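Local coordinates for PlaB phospholipase (Legionella pneumophila, PDB 6ZTI), which hydrolyses phospholipids as an alpha/beta-hydrolase whose activity is controlled by NAD(H)-mediated tetramerization, at the interface of chains A and B and the interface of chains A and C. Sequence-based numbering; all coordinates share one arbitrary frame. Chains: chain A/B/C, PlaB phospholipase.

Contact 1: the interface of chains A and B. Residues chain A 21, 58-61, 72, 75-76; chain B 467-468.
B:Phe468, at the start of strand 468-471 near the C-terminus of chain B, inserts its benzyl group between strand 55-60 and helix 69-89 of the alpha/beta-hydrolase domain of chain A. With 107 Å² of its surface hidden by chain A, it is the main plug of this patch.

The aromatic contact is edge-to-face. A:Phe76 brings its CD1 edge over one face of the B:Phe468 ring, near the rim, and the CD1 to CZ distance is 3.3 Å. The planes are 60° apart, and the two side chains lie side by side, pointing the same way. CG anti to the backbone N (chi1 179°) brings the CD1 edge of A:Phe76, not its face, onto the B:Phe468 ring. The methylene CB of A:Tyr60 covers the opposite face, 4.0 Å from the ring centroid, in a CH-pi contact.

Apolar groups close in around this sandwich. A:Ile72 sends its CG2 methyl to B:Phe468 CD2 at 3.7 Å, crossing the benzyl group at about a right angle. A:Ala75 CB sits against B:Phe468 CB at 3.6 Å and also meets CG1 of B:Val467. At the far tip, CG1 of A:Val21 reaches B:Phe468 CZ at 4.0 Å.

Backbone groups add polar links at the base of the inserted ring, and these may set its depth. A:Tyr60 and B:Phe468 form an antiparallel beta bridge, and A:Ile61 N donates to B:Val467 O at 3.0 Å. On the helix side, water 1 joins the carbonyl oxygens of A:Ala75 and B:Phe468.

Contact 2: the interface of chains A and C. Residues chain A 359-361, 370-371; chain C 206-208.
C:Val208 and C:Ala207 press against A:Tyr361 and A:Glu370, with waters carrying the polar part of the contact. Residues on both sides also line thio-NAD pockets, so this patch lies beside the nucleotide sites of the tetramer.

The apolar part is made by two small side chains of chain C. C:Val208 points its CG2 methyl at one face of the A:Tyr361 phenol ring, toward the rim at CE2, 3.8 Å away. The two side chains cross at about a right angle. CG1 is anti to the backbone N of C:Val208 (chi1 164°), which leaves CG2 anti to the carbonyl carbon and turned toward the ring and the backbone oxygen of A:Leu360. Beside it, the CB methyl of C:Ala207 touches CG of A:Glu370 at 3.7 Å, meeting the aliphatic part of that side chain.

No protein N or O bonds directly across; two linked waters do the work. Water 3 lies in the plane of the A:Tyr361 ring at its edge, 2.6 Å from the phenolic OH, and also reaches C:Asp206 OD1. Water 2 bonds to water 3 and takes up C:Ala207 N at 2.9 Å, while its link to A:Glu370 OE2 is longer, 3.2 Å.

Bonds within each side set the ends of this bridge. A:Gln371 NE2 donates almost straight (174° at H) to A:Glu370 OE2 at 2.9 Å, arriving from above the carboxylate plane. A:Glu370 bends at chi2 (-69°), which folds its carboxylate back toward that amide. In chain C, C:Val208 N donates to C:Asp206 OD1, steadying the carboxylate that holds water 3. The carboxylates of A:Asp359 and C:Asp206 stay 6.0 Å apart between OD2 and OD1, where like charge may disfavour closer approach.

In the fold, A:Tyr361 belongs to strand 358-364, A:Glu370 and A:Gln371 to the loop leading on to strand 378-383, and the chain C residues to the loop between 3-10 helices 202-204 and 210-213.

Contact 1: the interface of chains A and B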
loop_
_atom_site.group_PDB
_atom_site.type_symbol
_atom_site.label_atom_id
_atom_site.label_comp_id
_atom_site.label_asym_id
_atom_site.label_seq_id
_atom_site.Cartn_x
_atom_site.Cartn_y
_atom_site.Cartn_z
ATOM N N VAL A 21 -4.621 -37.964 -2.942
ATOM C CA VAL A 21 -4.838 -36.519 -2.930
ATOM C C VAL A 21 -3.478 -35.839 -3.003
ATOM O O VAL A 21 -2.592 -36.129 -2.192
ATOM C CB VAL A 21 -5.618 -36.065 -1.678
ATOM C CG1 VAL A 21 -5.938 -34.574 -1.747
ATOM C CG2 VAL A 21 -6.894 -36.873 -1.524
ATOM N N GLY A 58 -7.302 -38.634 -6.864
ATOM C CA GLY A 58 -7.927 -37.340 -6.695
ATOM C C GLY A 58 -7.186 -36.273 -7.484
ATOM O O GLY A 58 -5.970 -36.333 -7.644
ATOM N N ARG A 59 -7.943 -35.320 -8.022
ATOM C CA ARG A 59 -7.360 -34.187 -8.735
ATOM C C ARG A 59 -8.148 -32.937 -8.374
ATOM O O ARG A 59 -9.374 -32.906 -8.537
ATOM C CB ARG A 59 -7.355 -34.424 -10.255
ATOM C CG ARG A 59 -8.718 -34.581 -10.905
ATOM C CD ARG A 59 -8.567 -34.917 -12.398
ATOM N NE ARG A 59 -9.828 -34.776 -13.112
ATOM C CZ ARG A 59 -10.778 -35.708 -13.155
ATOM N NH1 ARG A 59 -10.605 -36.865 -12.531
ATOM N NH2 ARG A 59 -11.908 -35.478 -13.818
ATOM N N TYR A 60 -7.463 -31.926 -7.847
ATOM C CA TYR A 60 -8.110 -30.666 -7.514
ATOM C C TYR A 60 -7.314 -29.508 -8.090
ATOM O O TYR A 60 -6.145 -29.636 -8.447
ATOM C CB TYR A 60 -8.291 -30.486 -5.996
ATOM C CG TYR A 60 -7.003 -30.398 -5.217
ATOM C CD1 TYR A 60 -6.382 -29.177 -5.011
ATOM C CD2 TYR A 60 -6.423 -31.526 -4.669
ATOM C CE1 TYR A 60 -5.203 -29.086 -4.294
ATOM C CE2 TYR A 60 -5.250 -31.447 -3.941
ATOM C CZ TYR A 60 -4.646 -30.220 -3.761
ATOM O OH TYR A 60 -3.474 -30.129 -3.054
ATOM N N ILE A 61 -7.979 -28.366 -8.177
ATOM C CA ILE A 61 -7.414 -27.183 -8.802
ATOM C C ILE A 61 -6.680 -26.375 -7.735
ATOM O O ILE A 61 -7.297 -25.846 -6.806
ATOM C CB ILE A 61 -8.502 -26.341 -9.474
ATOM C CG1 ILE A 61 -9.357 -27.197 -10.428
ATOM C CG2 ILE A 61 -7.862 -25.182 -10.193
ATOM C CD1 ILE A 61 -8.598 -27.818 -11.569
ATOM N N ILE A 72 -12.018 -26.120 -1.677
ATOM C CA ILE A 72 -11.525 -27.425 -2.095
ATOM C C ILE A 72 -12.066 -28.527 -1.195
ATOM O O ILE A 72 -12.405 -29.617 -1.672
ATOM C CB ILE A 72 -9.989 -27.444 -2.122
ATOM C CG1 ILE A 72 -9.465 -26.421 -3.130
ATOM C CG2 ILE A 72 -9.505 -28.844 -2.488
ATOM C CD1 ILE A 72 -7.991 -26.103 -2.972
ATOM N N ALA A 75 -15.523 -29.220 -2.113
ATOM C CA ALA A 75 -15.592 -29.931 -3.386
ATOM C C ALA A 75 -15.169 -31.386 -3.228
ATOM O O ALA A 75 -15.703 -32.261 -3.919
ATOM C CB ALA A 75 -14.732 -29.232 -4.440
ATOM N N PHE A 76 -14.229 -31.667 -2.320
ATOM C CA PHE A 76 -13.875 -33.054 -2.029
ATOM C C PHE A 76 -15.095 -33.834 -1.569
ATOM O O PHE A 76 -15.338 -34.962 -2.026
ATOM C CB PHE A 76 -12.774 -33.117 -0.970
ATOM C CG PHE A 76 -12.375 -34.519 -0.605
ATOM C CD1 PHE A 76 -11.734 -35.325 -1.521
ATOM C CD2 PHE A 76 -12.648 -35.029 0.645
ATOM C CE1 PHE A 76 -11.362 -36.627 -1.197
ATOM C CE2 PHE A 76 -12.281 -36.324 0.974
ATOM C CZ PHE A 76 -11.637 -37.121 0.048
ATOM N N VAL B 467 -13.372 -28.219 -9.233
ATOM C CA VAL B 467 -12.385 -27.918 -8.198
ATOM C C VAL B 467 -11.836 -29.193 -7.567
ATOM O O VAL B 467 -10.680 -29.223 -7.126
ATOM C CB VAL B 467 -13.003 -26.964 -7.154
ATOM C CG1 VAL B 467 -12.105 -26.817 -5.938
ATOM C CG2 VAL B 467 -13.258 -25.595 -7.795
ATOM N N PHE B 468 -12.631 -30.261 -7.520
ATOM C CA PHE B 468 -12.146 -31.542 -7.016
ATOM C C PHE B 468 -12.946 -32.667 -7.654
ATOM O O PHE B 468 -14.175 -32.707 -7.533
ATOM C CB PHE B 468 -12.247 -31.618 -5.484
ATOM C CG PHE B 468 -11.248 -32.548 -4.852
ATOM C CD1 PHE B 468 -11.099 -33.850 -5.306
ATOM C CD2 PHE B 468 -10.463 -32.119 -3.796
ATOM C CE1 PHE B 468 -10.176 -34.716 -4.718
ATOM C CE2 PHE B 468 -9.532 -32.963 -3.202
ATOM C CZ PHE B 468 -9.387 -34.273 -3.664
HETATM O O HOH W 1 -16.543 -31.639 -6.496
#

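Contact 2: the interface of chains A and C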
loop_
_atom_site.group_PDB
_atom_site.type_symbol
_atom_site.label_atom_id
_atom_site.label_comp_id
_atom_site.label_asym_id
_atom_site.label_seq_id
_atom_site.Cartn_x
_atom_site.Cartn_y
_atom_site.Cartn_z
ATOM N N ASP A 359 8.093 -6.107 20.414
ATOM C CA ASP A 359 9.379 -6.794 20.358
ATOM C C ASP A 359 9.259 -8.077 21.163
ATOM O O ASP A 359 8.834 -8.038 22.321
ATOM C CB ASP A 359 10.501 -5.935 20.953
ATOM C CG ASP A 359 10.831 -4.736 20.118
ATOM O OD1 ASP A 359 10.810 -4.842 18.872
ATOM O OD2 ASP A 359 11.133 -3.691 20.723
ATOM N N LEU A 360 9.614 -9.206 20.558
ATOM C CA LEU A 360 9.539 -10.495 21.229
ATOM C C LEU A 360 10.938 -11.066 21.412
ATOM O O LEU A 360 11.695 -11.216 20.442
ATOM C CB LEU A 360 8.656 -11.464 20.444
ATOM C CG LEU A 360 8.291 -12.777 21.131
ATOM C CD1 LEU A 360 6.909 -13.202 20.705
ATOM C CD2 LEU A 360 9.302 -13.870 20.810
ATOM N N TYR A 361 11.273 -11.393 22.652
ATOM C CA TYR A 361 12.577 -11.942 22.984
ATOM C C TYR A 361 12.458 -13.371 23.487
ATOM O O TYR A 361 11.579 -13.688 24.296
ATOM C CB TYR A 361 13.264 -11.106 24.061
ATOM C CG TYR A 361 13.452 -9.663 23.695
ATOM C CD1 TYR A 361 12.429 -8.744 23.881
ATOM C CD2 TYR A 361 14.654 -9.207 23.178
ATOM C CE1 TYR A 361 12.597 -7.441 23.568
ATOM C CE2 TYR A 361 14.828 -7.889 22.858
ATOM C CZ TYR A 361 13.800 -7.014 23.055
ATOM O OH TYR A 361 13.968 -5.700 22.734
ATOM N N GLU A 370 18.062 -11.921 27.296
ATOM C CA GLU A 370 17.930 -12.103 25.857
ATOM C C GLU A 370 19.278 -12.252 25.159
ATOM O O GLU A 370 19.306 -12.600 23.975
ATOM C CB GLU A 370 17.134 -10.939 25.241
ATOM C CG GLU A 370 17.899 -9.631 24.971
ATOM C CD GLU A 370 18.324 -8.867 26.226
ATOM O OE1 GLU A 370 17.972 -9.274 27.360
ATOM O OE2 GLU A 370 19.022 -7.844 26.063
ATOM N N GLN A 371 20.379 -12.017 25.858
ATOM C CA GLN A 371 21.714 -12.139 25.300
ATOM C C GLN A 371 22.349 -13.503 25.536
ATOM O O GLN A 371 23.511 -13.686 25.158
ATOM C CB GLN A 371 22.629 -11.060 25.903
ATOM C CG GLN A 371 22.059 -9.652 25.902
ATOM C CD GLN A 371 22.171 -8.980 24.564
ATOM O OE1 GLN A 371 23.117 -9.220 23.816
ATOM N NE2 GLN A 371 21.210 -8.123 24.253
ATOM N N ASP C 206 21.048 -4.937 19.960
ATOM C CA ASP C 206 19.602 -5.139 19.959
ATOM C C ASP C 206 19.318 -6.556 19.473
ATOM O O ASP C 206 19.490 -6.862 18.293
ATOM C CB ASP C 206 18.912 -4.103 19.087
ATOM C CG ASP C 206 17.405 -4.206 19.134
ATOM O OD1 ASP C 206 16.859 -5.156 19.744
ATOM O OD2 ASP C 206 16.747 -3.328 18.545
ATOM N N ALA C 207 18.864 -7.415 20.379
ATOM C CA ALA C 207 18.753 -8.830 20.040
ATOM C C ALA C 207 17.766 -9.066 18.907
ATOM O O ALA C 207 17.889 -10.054 18.182
ATOM C CB ALA C 207 18.357 -9.629 21.278
ATOM N N VAL C 208 16.785 -8.178 18.738
ATOM C CA VAL C 208 15.786 -8.335 17.681
ATOM C C VAL C 208 16.265 -7.779 16.351
ATOM O O VAL C 208 15.655 -8.073 15.312
ATOM C CB VAL C 208 14.466 -7.677 18.145
ATOM C CG1 VAL C 208 13.513 -7.455 16.979
ATOM C CG2 VAL C 208 13.817 -8.556 19.211
HETATM O O HOH W 2 18.392 -6.593 23.156
HETATM O O HOH W 3 16.461 -5.129 22.313
#

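Contact 1 and contact 2 lie about 44 Å apart, measured between the centres of their C-alpha atoms, and have no residue in common. Chain A takes part in both through different regions: its hydrolase domain receives the C-terminal segment of chain B in contact 1, whereas its later strand 358-364 and following loop meet a hydrolase-domain loop of chain C in contact 2. Each interface is two-fold symmetric, so every contact recurs with the chains exchanged. Together the two kinds of interface can build a tetramer, and the neighbouring thio-NAD pockets at contact 2 fit a nucleotide-mediated assembly.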